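Local coordinates for protein peptide ABC transporter permease (Staphylococcus hominis, PDB 6EXS) that probably carries peptides across the membrane as a POT family transporter, and binds a thioalcohol-conjugated dipeptide that is a malodour precursor of the human axilla, at residues 297-300 with 301-304; 362-365 with 366-370. All coordinates share one frame; numbering follows the deposited sequence.

Contact 1. Residues 297-300 with 301-304; sequences LFWS and IQEQ. With C3H (2-[[(2~{R})-2-azanyl-3-[(3~{S})-3-methyl-1-oxidanyl-hexan-3-yl]sulfanyl-propanoyl]amino]ethanoic acid), chain O.
Gln302 meets both Phe298 and Trp299 because its CG stands anti to the backbone N (chi1 -161°) and its chain then bends at chi2 (-79°). Phe298 also has its CG anti to the backbone N, which carries its ring along to the Gln302 stem. There CE2 of Phe298 lies 3.6 Å from CB of Gln302. The plane of the Phe298 ring and that of the Gln302 amide are nearly parallel, 11° apart. The Trp299 side chain runs alongside Gln302. OE1 of Gln302 sits at the edge of the indole, in its plane, 3.3 Å from CE3 of Trp299. The Phe298 ring in turn puts CD2 over the centre of the indole face. The other end of the amide turns to the bound conjugated peptide: NE2 of Gln302 is 3.3 Å from the ligand sulfur atom S. Gln302 is one of the residues lining the ligand pocket, and it rests against a packed pair of aromatic rings.

The backbone keeps its helical bonds beneath. Gln302 N donates to Phe298 O at 2.9 Å, and Glu303 N to Trp299 O at 2.8 Å. Glu303 OE2 is bonded to Asn441, while Ser300 OG and Gln304 NE2 share OD1 of Asn448. Gln304 OE1 is hydrogen-bonded to Tyr379 OH and Tyr463 OH.

These residues lie toward the C-terminal end of helix 279-302. Trp299 and Glu303 face helix 430-451, Phe298 and Gln302 reach Glu410 on helix 396-418, and Leu297 and Ile301 pack between helices 364-389 and 460-479.

Contact 2. Residues 362-365 with 366-370; sequences PSLA and IKFSI
Ser369 grips the carbonyl of Ala365 twice, and this is the tight side of the turn. OG of Ser369 donates to Ala365 O at 2.7 Å, and the backbone N of Ser369 donates to the same oxygen at 3.1 Å. The two donors come from opposite faces of the carbonyl plane. The hydroxyl can bend back because it lies beside its own backbone N (chi1 -64°). Phe368 is also buried. It runs alongside Leu364, with CE1 of Phe368 3.7 Å from CD2 of Leu364. Both side chains touch Leu291 of helix 279-302 and Thr416 of helix 396-418.

The other side is looser and partly exposed. CB of Pro362 touches CG2 of Ile366 at 3.9 Å. The extended Lys367 chain crosses the proline ring at about a right angle, its CG 4.0 Å from CG of Pro362. The ammonium end then passes on to Gln361, which accepts a hydrogen bond from NZ, and to the ring of Trp354 in a cation-pi contact. OG of Ser363 lies against the end of Ile366, 3.4 Å from its CD1.

Ser363 O accepts from Lys367 N at 2.9 Å, which opens the run of backbone bonds. Residues 362-370 make the N-terminal start of helix 364-389, with Ser363 at the N-cap, directly after Pro362. This is a long helix of the major facilitator fold.

Overall arrangement
Along the chain, contact 1 comes first and closes before contact 2 opens, so the two neither nest nor cross. Each is local, within one continuous run, and closes no long loop. Residues 297-304 lie toward the C-terminal end of helix 279-302. The chain then passes through helix 309-316, a two-stranded hairpin and helix 338-357 before residues 362-370 start helix 364-389. The centres lie about 17 Å apart, and the nearest atoms about 6 Å apart. Helices 279-302 and 364-389 pack on each other at both places, and both lean on helix 396-418. Contact 1 is central, at the ligand; contact 2 lies farther out.

Contact 1. Residues 297-300 with 301-304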
ATOM      1  N   LEU A 297       3.523   2.650  13.173  1.00 44.10           N
ATOM      2  CA  LEU A 297       3.671   4.077  13.465  1.00 43.02           C
ATOM      3  C   LEU A 297       4.209   4.824  12.244  1.00 45.31           C
ATOM      4  O   LEU A 297       3.810   5.971  12.008  1.00 45.16           O
ATOM      5  CB  LEU A 297       4.608   4.323  14.668  1.00 43.81           C
ATOM      6  CG  LEU A 297       4.149   3.934  16.077  1.00 48.73           C
ATOM      7  CD1 LEU A 297       5.323   3.898  17.009  1.00 48.88           C
ATOM      8  CD2 LEU A 297       3.076   4.894  16.619  1.00 52.04           C
ATOM      9  N   PHE A 298       5.108   4.181  11.465  1.00 40.10           N
ATOM     10  CA  PHE A 298       5.661   4.793  10.250  1.00 37.91           C
ATOM     11  C   PHE A 298       4.593   4.945   9.160  1.00 41.50           C
ATOM     12  O   PHE A 298       4.447   6.040   8.608  1.00 40.75           O
ATOM     13  CB  PHE A 298       6.882   4.021   9.693  1.00 38.38           C
ATOM     14  CG  PHE A 298       7.331   4.647   8.394  1.00 38.22           C
ATOM     15  CD1 PHE A 298       8.178   5.748   8.393  1.00 40.53           C
ATOM     16  CD2 PHE A 298       6.795   4.230   7.180  1.00 38.32           C
ATOM     17  CE1 PHE A 298       8.504   6.391   7.208  1.00 39.90           C
ATOM     18  CE2 PHE A 298       7.124   4.878   5.997  1.00 39.62           C
ATOM     19  CZ  PHE A 298       7.960   5.962   6.023  1.00 37.94           C
ATOM     20  N   TRP A 299       3.885   3.834   8.817  1.00 37.78           N
ATOM     21  CA  TRP A 299       2.858   3.840   7.776  1.00 36.11           C
ATOM     22  C   TRP A 299       1.630   4.646   8.153  1.00 39.74           C
ATOM     23  O   TRP A 299       0.954   5.128   7.250  1.00 39.34           O
ATOM     24  CB  TRP A 299       2.476   2.427   7.314  1.00 34.19           C
ATOM     25  CG  TRP A 299       3.609   1.681   6.695  1.00 34.89           C
ATOM     26  CD1 TRP A 299       4.213   0.560   7.185  1.00 38.29           C
ATOM     27  CD2 TRP A 299       4.335   2.044   5.513  1.00 34.08           C
ATOM     28  NE1 TRP A 299       5.249   0.184   6.366  1.00 37.68           N
ATOM     29  CE2 TRP A 299       5.346   1.075   5.329  1.00 38.68           C
ATOM     30  CE3 TRP A 299       4.189   3.060   4.554  1.00 34.62           C
ATOM     31  CZ2 TRP A 299       6.233   1.114   4.245  1.00 37.88           C
ATOM     32  CZ3 TRP A 299       5.064   3.105   3.486  1.00 36.05           C
ATOM     33  CH2 TRP A 299       6.081   2.147   3.341  1.00 37.17           C
ATOM     34  N   SER A 300       1.355   4.842   9.455  1.00 36.36           N
ATOM     35  CA  SER A 300       0.206   5.662   9.882  1.00 36.57           C
ATOM     36  C   SER A 300       0.408   7.099   9.391  1.00 39.87           C
ATOM     37  O   SER A 300      -0.450   7.629   8.688  1.00 38.10           O
ATOM     38  CB  SER A 300       0.022   5.609  11.399  1.00 40.76           C
ATOM     39  OG  SER A 300      -0.967   6.527  11.839  1.00 50.59           O
ATOM     40  N   ILE A 301       1.594   7.671   9.686  1.00 37.72           N
ATOM     41  CA  ILE A 301       2.002   9.009   9.275  1.00 37.25           C
ATOM     42  C   ILE A 301       2.225   9.059   7.765  1.00 41.14           C
ATOM     43  O   ILE A 301       1.657   9.930   7.108  1.00 41.01           O
ATOM     44  CB  ILE A 301       3.199   9.532  10.108  1.00 40.45           C
ATOM     45  CG1 ILE A 301       2.742   9.783  11.577  1.00 41.67           C
ATOM     46  CG2 ILE A 301       3.783  10.816   9.477  1.00 39.63           C
ATOM     47  CD1 ILE A 301       3.836  10.127  12.574  1.00 48.87           C
ATOM     48  N   GLN A 302       2.989   8.098   7.207  1.00 36.90           N
ATOM     49  CA  GLN A 302       3.242   8.034   5.762  1.00 35.80           C
ATOM     50  C   GLN A 302       1.955   7.941   4.902  1.00 40.01           C
ATOM     51  O   GLN A 302       1.809   8.708   3.959  1.00 39.76           O
ATOM     52  CB  GLN A 302       4.218   6.893   5.423  1.00 36.23           C
ATOM     53  CG  GLN A 302       4.887   7.018   4.058  1.00 30.71           C
ATOM     54  CD  GLN A 302       4.017   6.583   2.901  1.00 43.64           C
ATOM     55  OE1 GLN A 302       3.135   5.740   3.014  1.00 37.71           O
ATOM     56  NE2 GLN A 302       4.270   7.136   1.741  1.00 39.22           N
ATOM     57  N   GLU A 303       1.035   7.017   5.214  1.00 36.22           N
ATOM     58  CA  GLU A 303      -0.195   6.865   4.427  1.00 35.53           C
ATOM     59  C   GLU A 303      -1.186   8.038   4.586  1.00 39.99           C
ATOM     60  O   GLU A 303      -2.182   8.104   3.854  1.00 40.06           O
ATOM     61  CB  GLU A 303      -0.875   5.524   4.704  1.00 36.85           C
ATOM     62  CG  GLU A 303      -0.104   4.312   4.202  1.00 43.19           C
ATOM     63  CD  GLU A 303      -0.174   4.017   2.716  1.00 59.64           C
ATOM     64  OE1 GLU A 303      -0.723   4.850   1.956  1.00 55.88           O
ATOM     65  OE2 GLU A 303       0.327   2.944   2.312  1.00 56.56           O
ATOM     66  N   GLN A 304      -0.880   8.989   5.490  1.00 35.81           N
ATOM     67  CA  GLN A 304      -1.719  10.168   5.683  1.00 35.49           C
ATOM     68  C   GLN A 304      -1.381  11.285   4.709  1.00 39.18           C
ATOM     69  O   GLN A 304      -2.115  12.266   4.640  1.00 40.68           O
ATOM     70  CB  GLN A 304      -1.699  10.653   7.132  1.00 37.22           C
ATOM     71  CG  GLN A 304      -2.765  10.013   8.005  1.00 40.20           C
ATOM     72  CD  GLN A 304      -2.563  10.377   9.454  1.00 53.86           C
ATOM     73  OE1 GLN A 304      -2.431  11.555   9.815  1.00 45.69           O
ATOM     74  NE2 GLN A 304      -2.531   9.371  10.322  1.00 46.57           N
TER
HETATM   75  O2  C3H O 514       3.847   2.574  -3.995  0.75 69.54           O
HETATM   76  C11 C3H O 514       4.807   3.238  -3.831  0.75 68.31           C
HETATM   77  O3  C3H O 514       5.917   2.784  -3.366  0.75 68.52           O
HETATM   78  C10 C3H O 514       4.881   4.717  -4.075  0.75 66.90           C
HETATM   79  N1  C3H O 514       3.614   5.387  -3.906  0.75 65.30           N
HETATM   80  C9  C3H O 514       3.205   5.808  -2.721  0.75 65.79           C
HETATM   81  O1  C3H O 514       3.213   5.103  -1.723  0.75 68.68           O
HETATM   82  C8  C3H O 514       2.728   7.217  -2.596  0.75 63.57           C
HETATM   83  N   C3H O 514       2.458   7.751  -3.924  0.75 63.93           N
HETATM   84  C7  C3H O 514       1.434   7.285  -1.785  0.75 63.34           C
HETATM   85  S   C3H O 514       1.556   7.821  -0.057  0.75 63.64           S
HETATM   86  C3  C3H O 514       2.072   9.616   0.068  0.75 55.14           C
HETATM   87  C4  C3H O 514       0.933  10.423  -0.500  0.75 52.12           C
HETATM   88  C5  C3H O 514       3.415   9.757  -0.661  0.75 51.07           C
HETATM   89  C6  C3H O 514       3.938  11.158  -0.884  0.75 46.34           C
HETATM   90  O   C3H O 514       4.067  11.465  -2.233  0.75 41.31           O
HETATM   91  C2  C3H O 514       2.302  10.018   1.523  0.75 54.02           C
HETATM   92  C1  C3H O 514       3.718  10.448   1.867  0.75 51.79           C
HETATM   93  C   C3H O 514       3.839  10.836   3.315  0.75 50.23           C

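Contact 2. Residues 362-365 with 366-370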
ATOM      1  N   PRO A 362      23.818  -0.174  10.643  1.00 76.42           N
ATOM      2  CA  PRO A 362      22.808  -0.254  11.710  1.00 75.65           C
ATOM      3  C   PRO A 362      21.905  -1.473  11.567  1.00 77.88           C
ATOM      4  O   PRO A 362      21.655  -1.939  10.451  1.00 75.94           O
ATOM      5  CB  PRO A 362      22.010   1.045  11.552  1.00 76.50           C
ATOM      6  CG  PRO A 362      22.205   1.441  10.147  1.00 80.11           C
ATOM      7  CD  PRO A 362      23.606   1.028   9.808  1.00 76.81           C
ATOM      8  N   SER A 363      21.426  -1.986  12.708  1.00 74.85           N
ATOM      9  CA  SER A 363      20.547  -3.150  12.775  1.00 73.93           C
ATOM     10  C   SER A 363      19.117  -2.832  12.310  1.00 76.40           C
ATOM     11  O   SER A 363      18.774  -1.668  12.080  1.00 75.21           O
ATOM     12  CB  SER A 363      20.541  -3.723  14.188  1.00 77.73           C
ATOM     13  OG  SER A 363      19.896  -2.863  15.113  1.00 85.03           O
ATOM     14  N   LEU A 364      18.292  -3.886  12.174  1.00 72.26           N
ATOM     15  CA  LEU A 364      16.886  -3.834  11.770  1.00 70.30           C
ATOM     16  C   LEU A 364      16.106  -2.868  12.678  1.00 71.07           C
ATOM     17  O   LEU A 364      15.390  -1.991  12.186  1.00 69.34           O
ATOM     18  CB  LEU A 364      16.297  -5.256  11.876  1.00 70.80           C
ATOM     19  CG  LEU A 364      15.592  -5.829  10.652  1.00 74.83           C
ATOM     20  CD1 LEU A 364      15.645  -7.343  10.668  1.00 75.46           C
ATOM     21  CD2 LEU A 364      14.148  -5.385  10.604  1.00 77.62           C
ATOM     22  N   ALA A 365      16.308  -3.009  14.007  1.00 66.79           N
ATOM     23  CA  ALA A 365      15.685  -2.210  15.060  1.00 65.84           C
ATOM     24  C   ALA A 365      16.087  -0.741  14.991  1.00 65.96           C
ATOM     25  O   ALA A 365      15.219   0.108  15.145  1.00 65.29           O
ATOM     26  CB  ALA A 365      16.012  -2.796  16.428  1.00 68.17           C
ATOM     27  N   ILE A 366      17.382  -0.439  14.748  1.00 60.70           N
ATOM     28  CA  ILE A 366      17.892   0.933  14.630  1.00 59.74           C
ATOM     29  C   ILE A 366      17.335   1.607  13.353  1.00 60.50           C
ATOM     30  O   ILE A 366      16.853   2.739  13.439  1.00 59.60           O
ATOM     31  CB  ILE A 366      19.446   1.014  14.754  1.00 63.88           C
ATOM     32  CG1 ILE A 366      19.926   0.467  16.115  1.00 66.20           C
ATOM     33  CG2 ILE A 366      19.963   2.451  14.556  1.00 64.57           C
ATOM     34  CD1 ILE A 366      21.433   0.017  16.176  1.00 77.96           C
ATOM     35  N   LYS A 367      17.364   0.893  12.196  1.00 54.93           N
ATOM     36  CA  LYS A 367      16.862   1.369  10.894  1.00 52.76           C
ATOM     37  C   LYS A 367      15.382   1.748  10.957  1.00 54.96           C
ATOM     38  O   LYS A 367      15.009   2.811  10.456  1.00 53.23           O
ATOM     39  CB  LYS A 367      17.096   0.329   9.790  1.00 54.16           C
ATOM     40  CG  LYS A 367      18.533   0.240   9.299  1.00 59.63           C
ATOM     41  CD  LYS A 367      18.632  -0.689   8.105  1.00 63.92           C
ATOM     42  CE  LYS A 367      20.044  -0.928   7.651  1.00 74.56           C
ATOM     43  NZ  LYS A 367      20.072  -1.767   6.430  1.00 83.66           N
ATOM     44  N   PHE A 368      14.553   0.886  11.601  1.00 51.75           N
ATOM     45  CA  PHE A 368      13.115   1.096  11.821  1.00 50.85           C
ATOM     46  C   PHE A 368      12.867   2.297  12.728  1.00 53.54           C
ATOM     47  O   PHE A 368      11.969   3.094  12.457  1.00 53.28           O
ATOM     48  CB  PHE A 368      12.477  -0.155  12.429  1.00 53.39           C
ATOM     49  CG  PHE A 368      11.818  -1.065  11.424  1.00 55.01           C
ATOM     50  CD1 PHE A 368      12.574  -1.734  10.464  1.00 59.01           C
ATOM     51  CD2 PHE A 368      10.448  -1.289  11.461  1.00 57.27           C
ATOM     52  CE1 PHE A 368      11.963  -2.579   9.534  1.00 59.56           C
ATOM     53  CE2 PHE A 368       9.839  -2.139  10.539  1.00 60.02           C
ATOM     54  CZ  PHE A 368      10.601  -2.781   9.584  1.00 58.34           C
ATOM     55  N   SER A 369      13.675   2.425  13.795  1.00 49.06           N
ATOM     56  CA  SER A 369      13.615   3.524  14.749  1.00 48.91           C
ATOM     57  C   SER A 369      13.932   4.857  14.064  1.00 52.05           C
ATOM     58  O   SER A 369      13.195   5.820  14.276  1.00 51.77           O
ATOM     59  CB  SER A 369      14.553   3.266  15.923  1.00 52.71           C
ATOM     60  OG  SER A 369      14.142   2.117  16.647  1.00 56.18           O
ATOM     61  N   ILE A 370      14.982   4.891  13.194  1.00 47.66           N
ATOM     62  CA  ILE A 370      15.392   6.063  12.413  1.00 46.92           C
ATOM     63  C   ILE A 370      14.237   6.511  11.501  1.00 50.59           C
ATOM     64  O   ILE A 370      13.920   7.704  11.458  1.00 51.24           O
ATOM     65  CB  ILE A 370      16.697   5.798  11.615  1.00 49.81           C
ATOM     66  CG1 ILE A 370      17.904   5.642  12.551  1.00 51.95           C
ATOM     67  CG2 ILE A 370      16.960   6.903  10.582  1.00 49.36           C
ATOM     68  CD1 ILE A 370      19.095   4.804  11.928  1.00 60.67           C
TER